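Local coordinates for spermidine N(1)-acetyltransferase (Thermoplasma acidophilum, PDB 3K9U), which transfers an acetyl group from acetyl coenzyme A to polyamines such as spermidine, helping to protect the cell against polyamine toxicity, at residues R6-E11 with G67-S72; D12-I17 with Y45-L50; T73-I78 with Y93-Y98. One frame throughout, in Å; residues are numbered along the deposited sequence.

Contact 1: R6-E11 with G67-S72; sequences RKLSIE and GAFADS
The guanidinium of Arg6 lies flat on the ring of Phe69 in a cation-pi stack, the planes 20° apart and Arg6 CZ 3.7 Å from the Phe69 ring centroid, almost on the ring normal. Arg6 NH1 comes closest, 3.3 Å from Phe69 CE2, over the ring face but shifted toward the rim; in return Phe69 CE1 sits over the centre of the guanidinium. Arg6 CG stands between its backbone N and carbonyl carbon (chi1 56°), and that start brings CG itself to 3.9 Å from Phe69 CE1 before the chain runs on extended to NE. The two side chains cross at about a right angle. At the backbone, Arg6 and Gly67 form an antiparallel hydrogen-bonded pair: Arg6 N donates to Gly67 O at 3.2 Å, and Gly67 N to Arg6 O at 3.0 Å, the latter nearly straight at 176°. Leu8 packs closely on Gly67, which has no side chain to keep it off, with Leu8 CG 3.6 Å from Gly67 N and Leu8 CD2 3.8 Å from Gly67 CA. A beta carbon on Gly67 would collide with that methyl. Leu8 and Phe69 both touch Leu74 of strand 73-83. Leu8, Gly67 and Phe69 are buried, whereas Arg6, though stacked closely on Phe69, is exposed and forms the solvent side. Such pairing joins outer strand 3-7 to strand 63-70, the first antiparallel pair in the central sheet of the GNAT fold.

Contact 2: D12-I17 with Y45-L50; sequences DLETLI and YSKEKL
In the helical region between the first two strands of the GNAT sheet, the opening turn of helix 13-27 packs on the start of helix 47-59, with Leu13, Leu16 and Ile17 meeting Tyr45, Lys47 and Leu50. Van der Waals contact carries the whole interface. Ile17 wedges in at its centre: CG1, anti to the carbonyl carbon (chi1 -63°), lies 3.5 Å from Leu50 CD1, tighter than usual for two carbons. The same Ile17 CG1 rests 3.4 Å from Tyr45 O, and Ile17 CD1 reaches on to Lys47 CG at 4.0 Å. An alanine here would probably open a gap beside the Tyr45 carbonyl and leave Leu50 CD1 without its closest neighbour across the contact. One turn earlier, Leu13 has CG anti to the backbone N (chi1 177°), and its methyls divide the work: CD1 touches Leu50 CB at 3.6 Å, whereas Leu13 CD2 meets Lys47 CG at 4.0 Å, the Leu13 and Lys47 side chains crossing at about a right angle. Leu16 adds a lighter touch, its CD2 4.1 Å from Leu50 CD1. Toward solvent the contact thins. Lys47 lends its aliphatic stem to Leu13 and Ile17, while its NZ stays 5.8 Å from Glu14 OE2, opposite charges near each other but not in contact. Ser46 is the N-cap of helix 47-59, its OG accepting from Lys49 N. Tyr45, just before it, sends its hydroxyl to Arg91 and lays its side chain against Phe77 of the sheet. Apolar packing of this kind joins the helices of the segment linking strands 3-7 and 63-70, a region characteristic of GNAT acetyltransferases.

Contact 3: T73-I78 with Y93-Y98; sequences TLIGFI and YLKPEY. With ACO (acetyl coenzyme *a), chain G.
Ile75 lies over one face of the Tyr98 ring, its CG2 3.6 Å from Tyr98 CE2 and offset toward the rim, a CH-pi contact. CG1 stands between the backbone N and the carbonyl carbon (chi1 54°), which brings it over the near part of the same ring, by CG and CD1. The two side chains cross at about a right angle. Behind them the backbones pair in antiparallel fashion: Lys95 N donates to Ile75 O at 2.9 Å, Phe77 N to Tyr93 O at 3.0 Å, and Tyr93 N to Phe77 O at 3.2 Å. Gly76 faces Leu94 in the non-hydrogen-bonded pair between these bonds, and Leu94 CD2 packs 3.6 Å from Gly76 CA, where a beta carbon would clash with it. Ile75 and Gly76 together form a classic beta bulge opposite Ala68. Beyond them Phe77 CZ meets Tyr93 CB at 4.0 Å, the two side chains crossing obliquely. The other strand serves the cofactor. Leu94 N donates to the pantetheine carbonyl O9P of acetyl coenzyme A at 3.0 Å, and Tyr93 CD1 lies 3.6 Å from C6P of the cofactor; the Tyr93 hydroxyl is hydrogen-bonded to that of Tyr28. After the strand, the turn through Glu97 reaches the dimer interface, where Glu97 O accepts from Trp26 NE1 of the second subunit. A hairpin whose second strand hydrogen-bonds the pantetheine arm through its backbone is characteristic of the acetyl-CoA site of the GNAT fold, of which it forms a pantetheine-binding part.

Contacts 1 and 3 lie in one sheet, on its neighbouring strands 63-70 and 73-83: Ala68 O and Ala68 N probably bond Ile75 N (2.8 Å) and Gly76 O (2.9 Å), and Phe69 CZ packs 3.5 Å from Leu74 CD1. Contact 2, nested along the chain inside the loop closed by contact 1, is laid against the sheet: Leu16 packs on Phe77, and Tyr45 OH lies 3.6 Å from Phe77 CZ. Contact 3 touches acetyl coenzyme A directly; the Tyr45 side chain is about 8 Å from the cofactor and Gly67 about 12 Å. Tyr138, the probable proton donor, lies about 11 Å from Tyr45, side chain to side chain.

Contact 1: R6-E11 with G67-S72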
loop_
_atom_site.group_PDB
_atom_site.type_symbol
_atom_site.label_atom_id
_atom_site.label_comp_id
_atom_site.label_asym_id
_atom_site.label_seq_id
_atom_site.Cartn_x
_atom_site.Cartn_y
_atom_site.Cartn_z
ATOM N N ARG A 6 8.545 -1.457 -20.341
ATOM C CA ARG A 6 9.458 -1.164 -21.435
ATOM C C ARG A 6 10.687 -0.437 -20.965
ATOM O O ARG A 6 10.712 0.121 -19.870
ATOM C CB ARG A 6 8.776 -0.330 -22.525
ATOM C CG ARG A 6 8.165 0.972 -22.053
ATOM C CD ARG A 6 7.861 1.918 -23.254
ATOM N NE ARG A 6 7.432 3.226 -22.738
ATOM C CZ ARG A 6 6.204 3.500 -22.305
ATOM N NH1 ARG A 6 5.927 4.709 -21.812
ATOM N NH2 ARG A 6 5.250 2.575 -22.360
ATOM N N LYS A 7 11.707 -0.430 -21.822
ATOM C CA LYS A 7 12.954 0.267 -21.530
ATOM C C LYS A 7 12.697 1.733 -21.204
ATOM O O LYS A 7 11.846 2.397 -21.816
ATOM C CB LYS A 7 13.931 0.127 -22.694
ATOM C CG LYS A 7 14.464 -1.325 -22.874
ATOM C CD LYS A 7 15.508 -1.445 -23.984
ATOM C CE LYS A 7 16.039 -2.896 -24.050
ATOM N NZ LYS A 7 17.491 -3.048 -24.446
ATOM N N LEU A 8 13.392 2.216 -20.183
ATOM C CA LEU A 8 13.296 3.614 -19.798
ATOM C C LEU A 8 14.040 4.459 -20.808
ATOM O O LEU A 8 14.953 3.972 -21.477
ATOM C CB LEU A 8 13.872 3.820 -18.411
ATOM C CG LEU A 8 12.989 3.159 -17.356
ATOM C CD1 LEU A 8 13.788 2.879 -16.090
ATOM C CD2 LEU A 8 11.784 4.030 -17.097
ATOM N N SER A 9 13.633 5.713 -20.934
ATOM C CA SER A 9 14.265 6.623 -21.858
ATOM C C SER A 9 14.367 7.951 -21.141
ATOM O O SER A 9 13.843 8.092 -20.015
ATOM C CB SER A 9 13.455 6.746 -23.164
ATOM O OG SER A 9 12.342 7.604 -22.981
ATOM N N ILE A 10 15.044 8.915 -21.768
ATOM C CA ILE A 10 15.399 10.131 -21.031
ATOM C C ILE A 10 14.151 10.968 -20.663
ATOM O O ILE A 10 14.164 11.714 -19.686
ATOM C CB ILE A 10 16.486 11.003 -21.747
ATOM C CG1 ILE A 10 15.871 11.994 -22.726
ATOM C CG2 ILE A 10 17.560 10.137 -22.445
ATOM C CD1 ILE A 10 16.940 12.793 -23.439
ATOM N N GLU A 11 13.076 10.835 -21.424
ATOM C CA GLU A 11 11.814 11.511 -21.071
ATOM C C GLU A 11 11.203 10.974 -19.767
ATOM O O GLU A 11 10.366 11.632 -19.166
ATOM C CB GLU A 11 10.784 11.441 -22.206
ATOM C CG GLU A 11 10.810 10.159 -22.993
ATOM C CD GLU A 11 9.534 9.885 -23.761
ATOM O OE1 GLU A 11 8.951 10.828 -24.358
ATOM O OE2 GLU A 11 9.131 8.699 -23.777
ATOM N N GLY A 67 10.827 0.270 -16.882
ATOM C CA GLY A 67 9.781 0.963 -16.149
ATOM C C GLY A 67 8.442 0.249 -16.270
ATOM O O GLY A 67 8.161 -0.410 -17.291
ATOM N N ALA A 68 7.638 0.347 -15.203
ATOM C CA ALA A 68 6.252 -0.075 -15.223
ATOM C C ALA A 68 5.374 1.162 -15.398
ATOM O O ALA A 68 5.431 2.100 -14.593
ATOM C CB ALA A 68 5.890 -0.844 -13.913
ATOM N N PHE A 69 4.561 1.161 -16.442
ATOM C CA PHE A 69 3.675 2.273 -16.716
ATOM C C PHE A 69 2.211 1.851 -16.511
ATOM O O PHE A 69 1.721 0.918 -17.156
ATOM C CB PHE A 69 3.905 2.779 -18.140
ATOM C CG PHE A 69 5.303 3.342 -18.371
ATOM C CD1 PHE A 69 6.398 2.497 -18.540
ATOM C CD2 PHE A 69 5.518 4.711 -18.425
ATOM C CE1 PHE A 69 7.678 3.018 -18.774
ATOM C CE2 PHE A 69 6.803 5.237 -18.660
ATOM C CZ PHE A 69 7.876 4.395 -18.827
ATOM N N ALA A 70 1.539 2.528 -15.590
ATOM C CA ALA A 70 0.135 2.291 -15.301
ATOM C C ALA A 70 -0.648 3.370 -16.036
ATOM O O ALA A 70 -0.567 4.557 -15.695
ATOM C CB ALA A 70 -0.126 2.367 -13.801
ATOM N N ASP A 71 -1.351 2.948 -17.087
ATOM C CA ASP A 71 -2.073 3.853 -17.967
ATOM C C ASP A 71 -1.168 5.019 -18.364
ATOM O O ASP A 71 -1.540 6.189 -18.221
ATOM C CB ASP A 71 -3.370 4.346 -17.277
ATOM C CG ASP A 71 -4.246 3.177 -16.743
ATOM O OD1 ASP A 71 -4.645 2.297 -17.549
ATOM O OD2 ASP A 71 -4.527 3.131 -15.516
ATOM N N SER A 72 0.031 4.683 -18.844
ATOM C CA SER A 72 0.994 5.656 -19.392
ATOM C C SER A 72 1.793 6.504 -18.371
ATOM O O SER A 72 2.625 7.318 -18.761
ATOM C CB SER A 72 0.300 6.591 -20.393
ATOM O OG SER A 72 -0.072 7.829 -19.792
#

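Contact 2: D12-I17 with Y45-L50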
loop_
_atom_site.group_PDB
_atom_site.type_symbol
_atom_site.label_atom_id
_atom_site.label_comp_id
_atom_site.label_asym_id
_atom_site.label_seq_id
_atom_site.Cartn_x
_atom_site.Cartn_y
_atom_site.Cartn_z
ATOM N N ASP A 12 11.647 9.805 -19.316
ATOM C CA ASP A 12 11.180 9.259 -18.049
ATOM C C ASP A 12 11.920 9.844 -16.843
ATOM O O ASP A 12 11.621 9.487 -15.715
ATOM C CB ASP A 12 11.295 7.728 -18.053
ATOM C CG ASP A 12 10.470 7.086 -19.155
ATOM O OD1 ASP A 12 9.275 7.443 -19.295
ATOM O OD2 ASP A 12 11.008 6.232 -19.895
ATOM N N LEU A 13 12.855 10.754 -17.064
ATOM C CA LEU A 13 13.787 11.142 -16.005
ATOM C C LEU A 13 13.140 11.734 -14.751
ATOM O O LEU A 13 13.417 11.292 -13.616
ATOM C CB LEU A 13 14.822 12.137 -16.548
ATOM C CG LEU A 13 15.804 12.672 -15.504
ATOM C CD1 LEU A 13 16.804 11.598 -15.128
ATOM C CD2 LEU A 13 16.485 13.893 -16.056
ATOM N N GLU A 14 12.308 12.745 -14.941
ATOM C CA GLU A 14 11.774 13.489 -13.808
ATOM C C GLU A 14 10.798 12.620 -12.999
ATOM O O GLU A 14 10.771 12.687 -11.766
ATOM C CB GLU A 14 11.109 14.798 -14.275
ATOM C CG GLU A 14 12.098 15.821 -14.982
ATOM C CD GLU A 14 12.467 15.465 -16.451
ATOM O OE1 GLU A 14 12.055 14.394 -16.965
ATOM O OE2 GLU A 14 13.181 16.268 -17.098
ATOM N N THR A 15 10.005 11.801 -13.688
ATOM C CA THR A 15 9.015 10.979 -13.002
ATOM C C THR A 15 9.741 9.833 -12.268
ATOM O O THR A 15 9.379 9.463 -11.142
ATOM C CB THR A 15 7.868 10.519 -13.954
ATOM O OG1 THR A 15 8.401 9.738 -15.019
ATOM C CG2 THR A 15 7.149 11.719 -14.581
ATOM N N LEU A 16 10.823 9.338 -12.862
ATOM C CA LEU A 16 11.665 8.321 -12.204
ATOM C C LEU A 16 12.228 8.791 -10.840
ATOM O O LEU A 16 12.169 8.049 -9.838
ATOM C CB LEU A 16 12.768 7.864 -13.145
ATOM C CG LEU A 16 13.627 6.659 -12.717
ATOM C CD1 LEU A 16 12.851 5.379 -12.752
ATOM C CD2 LEU A 16 14.811 6.542 -13.652
ATOM N N ILE A 17 12.684 10.041 -10.771
ATOM C CA ILE A 17 13.153 10.607 -9.502
ATOM C C ILE A 17 12.032 10.638 -8.466
ATOM O O ILE A 17 12.262 10.324 -7.302
ATOM C CB ILE A 17 13.734 11.987 -9.683
ATOM C CG1 ILE A 17 14.972 11.936 -10.593
ATOM C CG2 ILE A 17 14.116 12.658 -8.320
ATOM C CD1 ILE A 17 15.415 13.362 -11.015
ATOM N N TYR A 45 19.951 9.763 -7.064
ATOM C CA TYR A 45 18.908 10.110 -8.019
ATOM C C TYR A 45 18.963 11.564 -8.541
ATOM O O TYR A 45 17.965 12.114 -8.947
ATOM C CB TYR A 45 17.518 9.727 -7.445
ATOM C CG TYR A 45 17.334 8.220 -7.335
ATOM C CD1 TYR A 45 16.839 7.477 -8.408
ATOM C CD2 TYR A 45 17.683 7.533 -6.174
ATOM C CE1 TYR A 45 16.686 6.082 -8.328
ATOM C CE2 TYR A 45 17.540 6.137 -6.084
ATOM C CZ TYR A 45 17.037 5.416 -7.170
ATOM O OH TYR A 45 16.895 4.030 -7.099
ATOM N N SER A 46 20.140 12.170 -8.583
ATOM C CA SER A 46 20.306 13.423 -9.294
ATOM C C SER A 46 19.952 13.239 -10.778
ATOM O O SER A 46 20.137 12.154 -11.332
ATOM C CB SER A 46 21.766 13.903 -9.200
ATOM O OG SER A 46 22.571 13.139 -10.083
ATOM N N LYS A 47 19.470 14.313 -11.407
ATOM C CA LYS A 47 19.252 14.340 -12.858
ATOM C C LYS A 47 20.484 13.818 -13.655
ATOM O O LYS A 47 20.337 13.004 -14.557
ATOM C CB LYS A 47 18.920 15.758 -13.339
ATOM C CG LYS A 47 17.484 16.188 -12.972
ATOM C CD LYS A 47 17.082 17.557 -13.575
ATOM C CE LYS A 47 15.591 17.842 -13.388
ATOM N NZ LYS A 47 15.193 18.399 -12.041
ATOM N N GLU A 48 21.676 14.292 -13.325
ATOM C CA GLU A 48 22.816 14.002 -14.177
ATOM C C GLU A 48 23.181 12.517 -14.081
ATOM O O GLU A 48 23.387 11.850 -15.095
ATOM C CB GLU A 48 24.010 14.874 -13.822
ATOM C CG GLU A 48 23.867 16.311 -14.230
ATOM C CD GLU A 48 22.759 17.029 -13.479
ATOM O OE1 GLU A 48 22.538 16.710 -12.296
ATOM O OE2 GLU A 48 22.108 17.904 -14.078
ATOM N N LYS A 49 23.213 12.002 -12.862
ATOM C CA LYS A 49 23.605 10.632 -12.617
ATOM C C LYS A 49 22.616 9.663 -13.250
ATOM O O LYS A 49 23.043 8.724 -13.937
ATOM C CB LYS A 49 23.739 10.367 -11.121
ATOM C CG LYS A 49 24.327 8.980 -10.767
ATOM C CD LYS A 49 24.813 8.933 -9.275
ATOM C CE LYS A 49 26.176 8.204 -9.137
ATOM N NZ LYS A 49 27.349 8.831 -9.909
ATOM N N LEU A 50 21.308 9.882 -13.040
ATOM C CA LEU A 50 20.293 9.008 -13.677
ATOM C C LEU A 50 20.305 9.054 -15.219
ATOM O O LEU A 50 20.156 8.027 -15.877
ATOM C CB LEU A 50 18.870 9.353 -13.224
ATOM C CG LEU A 50 18.446 8.852 -11.863
ATOM C CD1 LEU A 50 17.010 9.331 -11.616
ATOM C CD2 LEU A 50 18.615 7.284 -11.758
#

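Contact 3: T73-I78 with Y93-Y98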
loop_
_atom_site.group_PDB
_atom_site.type_symbol
_atom_site.label_atom_id
_atom_site.label_comp_id
_atom_site.label_asym_id
_atom_site.label_seq_id
_atom_site.Cartn_x
_atom_site.Cartn_y
_atom_site.Cartn_z
ATOM N N THR A 73 1.542 6.317 -17.076
ATOM C CA THR A 73 2.263 7.042 -16.029
ATOM C C THR A 73 3.294 6.064 -15.453
ATOM O O THR A 73 2.933 4.956 -15.078
ATOM C CB THR A 73 1.287 7.525 -14.930
ATOM O OG1 THR A 73 0.238 8.308 -15.534
ATOM C CG2 THR A 73 2.023 8.345 -13.859
ATOM N N LEU A 74 4.564 6.471 -15.403
ATOM C CA LEU A 74 5.627 5.663 -14.789
ATOM C C LEU A 74 5.365 5.504 -13.285
ATOM O O LEU A 74 5.324 6.497 -12.569
ATOM C CB LEU A 74 7.024 6.288 -15.015
ATOM C CG LEU A 74 8.192 5.426 -14.491
ATOM C CD1 LEU A 74 8.414 4.186 -15.376
ATOM C CD2 LEU A 74 9.480 6.209 -14.411
ATOM N N ILE A 75 5.192 4.273 -12.794
ATOM C CA ILE A 75 4.995 4.097 -11.357
ATOM C C ILE A 75 5.982 3.136 -10.673
ATOM O O ILE A 75 5.805 2.801 -9.506
ATOM C CB ILE A 75 3.558 3.702 -11.016
ATOM C CG1 ILE A 75 3.080 2.453 -11.794
ATOM C CG2 ILE A 75 2.587 4.911 -11.283
ATOM C CD1 ILE A 75 3.747 1.066 -11.405
ATOM N N GLY A 76 6.991 2.655 -11.398
ATOM C CA GLY A 76 7.962 1.720 -10.819
ATOM C C GLY A 76 9.051 1.408 -11.822
ATOM O O GLY A 76 8.916 1.736 -13.016
ATOM N N PHE A 77 10.132 0.792 -11.363
ATOM C CA PHE A 77 11.200 0.400 -12.275
ATOM C C PHE A 77 12.050 -0.710 -11.710
ATOM O O PHE A 77 11.990 -0.976 -10.545
ATOM C CB PHE A 77 12.099 1.605 -12.568
ATOM C CG PHE A 77 12.754 2.186 -11.331
ATOM C CD1 PHE A 77 12.099 3.154 -10.561
ATOM C CD2 PHE A 77 13.988 1.752 -10.915
ATOM C CE1 PHE A 77 12.690 3.686 -9.408
ATOM C CE2 PHE A 77 14.582 2.281 -9.766
ATOM C CZ PHE A 77 13.926 3.257 -9.014
ATOM N N ILE A 78 12.876 -1.316 -12.552
ATOM C CA ILE A 78 13.764 -2.372 -12.137
ATOM C C ILE A 78 15.087 -2.200 -12.863
ATOM O O ILE A 78 15.106 -1.765 -14.012
ATOM C CB ILE A 78 13.147 -3.765 -12.420
ATOM C CG1 ILE A 78 13.909 -4.849 -11.651
ATOM C CG2 ILE A 78 13.099 -4.041 -13.931
ATOM C CD1 ILE A 78 13.375 -6.314 -11.834
ATOM N N TYR A 93 11.698 -0.781 -7.328
ATOM C CA TYR A 93 10.917 0.133 -6.514
ATOM C C TYR A 93 9.645 0.546 -7.250
ATOM O O TYR A 93 9.709 0.907 -8.416
ATOM C CB TYR A 93 11.749 1.388 -6.166
ATOM C CG TYR A 93 12.901 1.113 -5.235
ATOM C CD1 TYR A 93 12.705 1.036 -3.863
ATOM C CD2 TYR A 93 14.183 0.888 -5.727
ATOM C CE1 TYR A 93 13.741 0.757 -3.005
ATOM C CE2 TYR A 93 15.236 0.610 -4.871
ATOM C CZ TYR A 93 15.012 0.560 -3.516
ATOM O OH TYR A 93 16.045 0.286 -2.656
ATOM N N LEU A 94 8.510 0.492 -6.548
ATOM C CA LEU A 94 7.237 1.015 -7.016
ATOM C C LEU A 94 6.792 2.154 -6.104
ATOM O O LEU A 94 7.160 2.179 -4.911
ATOM C CB LEU A 94 6.157 -0.046 -6.917
ATOM C CG LEU A 94 6.454 -1.397 -7.554
ATOM C CD1 LEU A 94 5.250 -2.400 -7.363
ATOM C CD2 LEU A 94 6.815 -1.193 -9.026
ATOM N N LYS A 95 5.938 3.035 -6.643
ATOM C CA LYS A 95 5.144 3.942 -5.825
ATOM C C LYS A 95 4.360 3.128 -4.819
ATOM O O LYS A 95 3.741 2.126 -5.189
ATOM C CB LYS A 95 4.142 4.742 -6.655
ATOM C CG LYS A 95 4.675 5.972 -7.337
ATOM C CD LYS A 95 3.498 6.859 -7.924
ATOM C CE LYS A 95 2.857 7.915 -6.936
ATOM N NZ LYS A 95 1.467 7.580 -6.383
ATOM N N PRO A 96 4.340 3.570 -3.548
ATOM C CA PRO A 96 3.706 2.765 -2.485
ATOM C C PRO A 96 2.274 2.371 -2.759
ATOM O O PRO A 96 1.859 1.244 -2.438
ATOM C CB PRO A 96 3.788 3.668 -1.260
ATOM C CG PRO A 96 5.024 4.532 -1.555
ATOM C CD PRO A 96 5.040 4.759 -3.020
ATOM N N GLU A 97 1.516 3.267 -3.367
ATOM C CA GLU A 97 0.091 3.008 -3.580
ATOM C C GLU A 97 -0.157 2.040 -4.753
ATOM O O GLU A 97 -1.292 1.642 -4.957
ATOM C CB GLU A 97 -0.758 4.315 -3.667
ATOM C CG GLU A 97 -0.134 5.476 -4.407
ATOM C CD GLU A 97 0.805 6.328 -3.514
ATOM O OE1 GLU A 97 0.288 7.039 -2.599
ATOM O OE2 GLU A 97 2.044 6.289 -3.725
ATOM N N TYR A 98 0.905 1.681 -5.486
ATOM C CA TYR A 98 0.859 0.705 -6.567
ATOM C C TYR A 98 1.460 -0.643 -6.162
ATOM O O TYR A 98 1.532 -1.519 -6.998
ATOM C CB TYR A 98 1.596 1.233 -7.815
ATOM C CG TYR A 98 0.775 2.274 -8.534
ATOM C CD1 TYR A 98 -0.117 1.899 -9.537
ATOM C CD2 TYR A 98 0.812 3.618 -8.160
ATOM C CE1 TYR A 98 -0.927 2.846 -10.190
ATOM C CE2 TYR A 98 -0.012 4.576 -8.813
ATOM C CZ TYR A 98 -0.861 4.163 -9.826
ATOM O OH TYR A 98 -1.666 5.032 -10.495
HETATM N N1A ACO G . 2.757 -4.139 2.422
HETATM C C2A ACO G . 3.325 -5.275 2.894
HETATM N N3A ACO G . 3.815 -6.229 2.082
HETATM C C4A ACO G . 3.801 -6.089 0.744
HETATM C C5A ACO G . 3.200 -4.872 0.203
HETATM C C6A ACO G . 2.673 -3.863 1.136
HETATM N N6A ACO G . 2.095 -2.715 0.703
HETATM N N7A ACO G . 3.288 -4.960 -1.112
HETATM C C8A ACO G . 3.878 -6.133 -1.396
HETATM N N9A ACO G . 4.214 -6.813 -0.290
HETATM C C1B ACO G . 4.861 -8.165 -0.301
HETATM C C2B ACO G . 4.104 -9.240 0.480
HETATM O O2B ACO G . 4.993 -10.293 0.937
HETATM C C3B ACO G . 3.139 -9.809 -0.518
HETATM O O3B ACO G . 2.743 -11.150 -0.172
HETATM P P3B ACO G . 1.353 -11.314 0.669
HETATM O O7A ACO G . 0.330 -11.143 -0.380
HETATM O O8A ACO G . 1.400 -10.194 1.701
HETATM O O9A ACO G . 1.544 -12.713 1.230
HETATM C C4B ACO G . 3.863 -9.659 -1.843
HETATM O O4B ACO G . 4.891 -8.680 -1.635
HETATM C C5B ACO G . 2.968 -9.210 -2.979
HETATM O O5B ACO G . 3.553 -9.497 -4.257
HETATM P P1A ACO G . 3.474 -8.435 -5.466
HETATM O O1A ACO G . 2.076 -7.841 -5.555
HETATM O O2A ACO G . 4.074 -9.043 -6.706
HETATM O O3A ACO G . 4.493 -7.316 -4.875
HETATM P P2A ACO G . 4.630 -5.821 -5.497
HETATM O O4A ACO G . 4.207 -4.873 -4.399
HETATM O O5A ACO G . 4.004 -5.751 -6.885
HETATM O O6A ACO G . 6.200 -5.687 -5.696
HETATM C CBP ACO G . 7.945 -4.779 -4.344
HETATM C CCP ACO G . 7.115 -6.012 -4.654
HETATM C CDP ACO G . 8.983 -5.119 -3.293
HETATM C CEP ACO G . 8.665 -4.395 -5.634
HETATM C CAP ACO G . 7.042 -3.612 -3.883
HETATM O OAP ACO G . 6.226 -3.979 -2.763
HETATM C C9P ACO G . 7.804 -2.365 -3.531
HETATM O O9P ACO G . 8.161 -1.609 -4.416
HETATM N N8P ACO G . 8.067 -2.177 -2.259
HETATM C C7P ACO G . 8.854 -1.079 -1.745
HETATM C C6P ACO G . 10.284 -1.016 -2.261
HETATM C C5P ACO G . 11.117 -2.250 -1.990
HETATM O O5P ACO G . 11.102 -2.829 -0.913
HETATM N N4P ACO G . 11.917 -2.642 -2.985
HETATM C C3P ACO G . 12.873 -3.736 -2.828
HETATM C C2P ACO G . 14.220 -3.185 -2.383
HETATM S S1P ACO G . 15.499 -4.403 -2.441
HETATM C C ACO G . 16.227 -4.164 -3.950
HETATM O O ACO G . 15.870 -3.206 -4.625
HETATM C CH3 ACO G . 17.321 -5.091 -4.445
#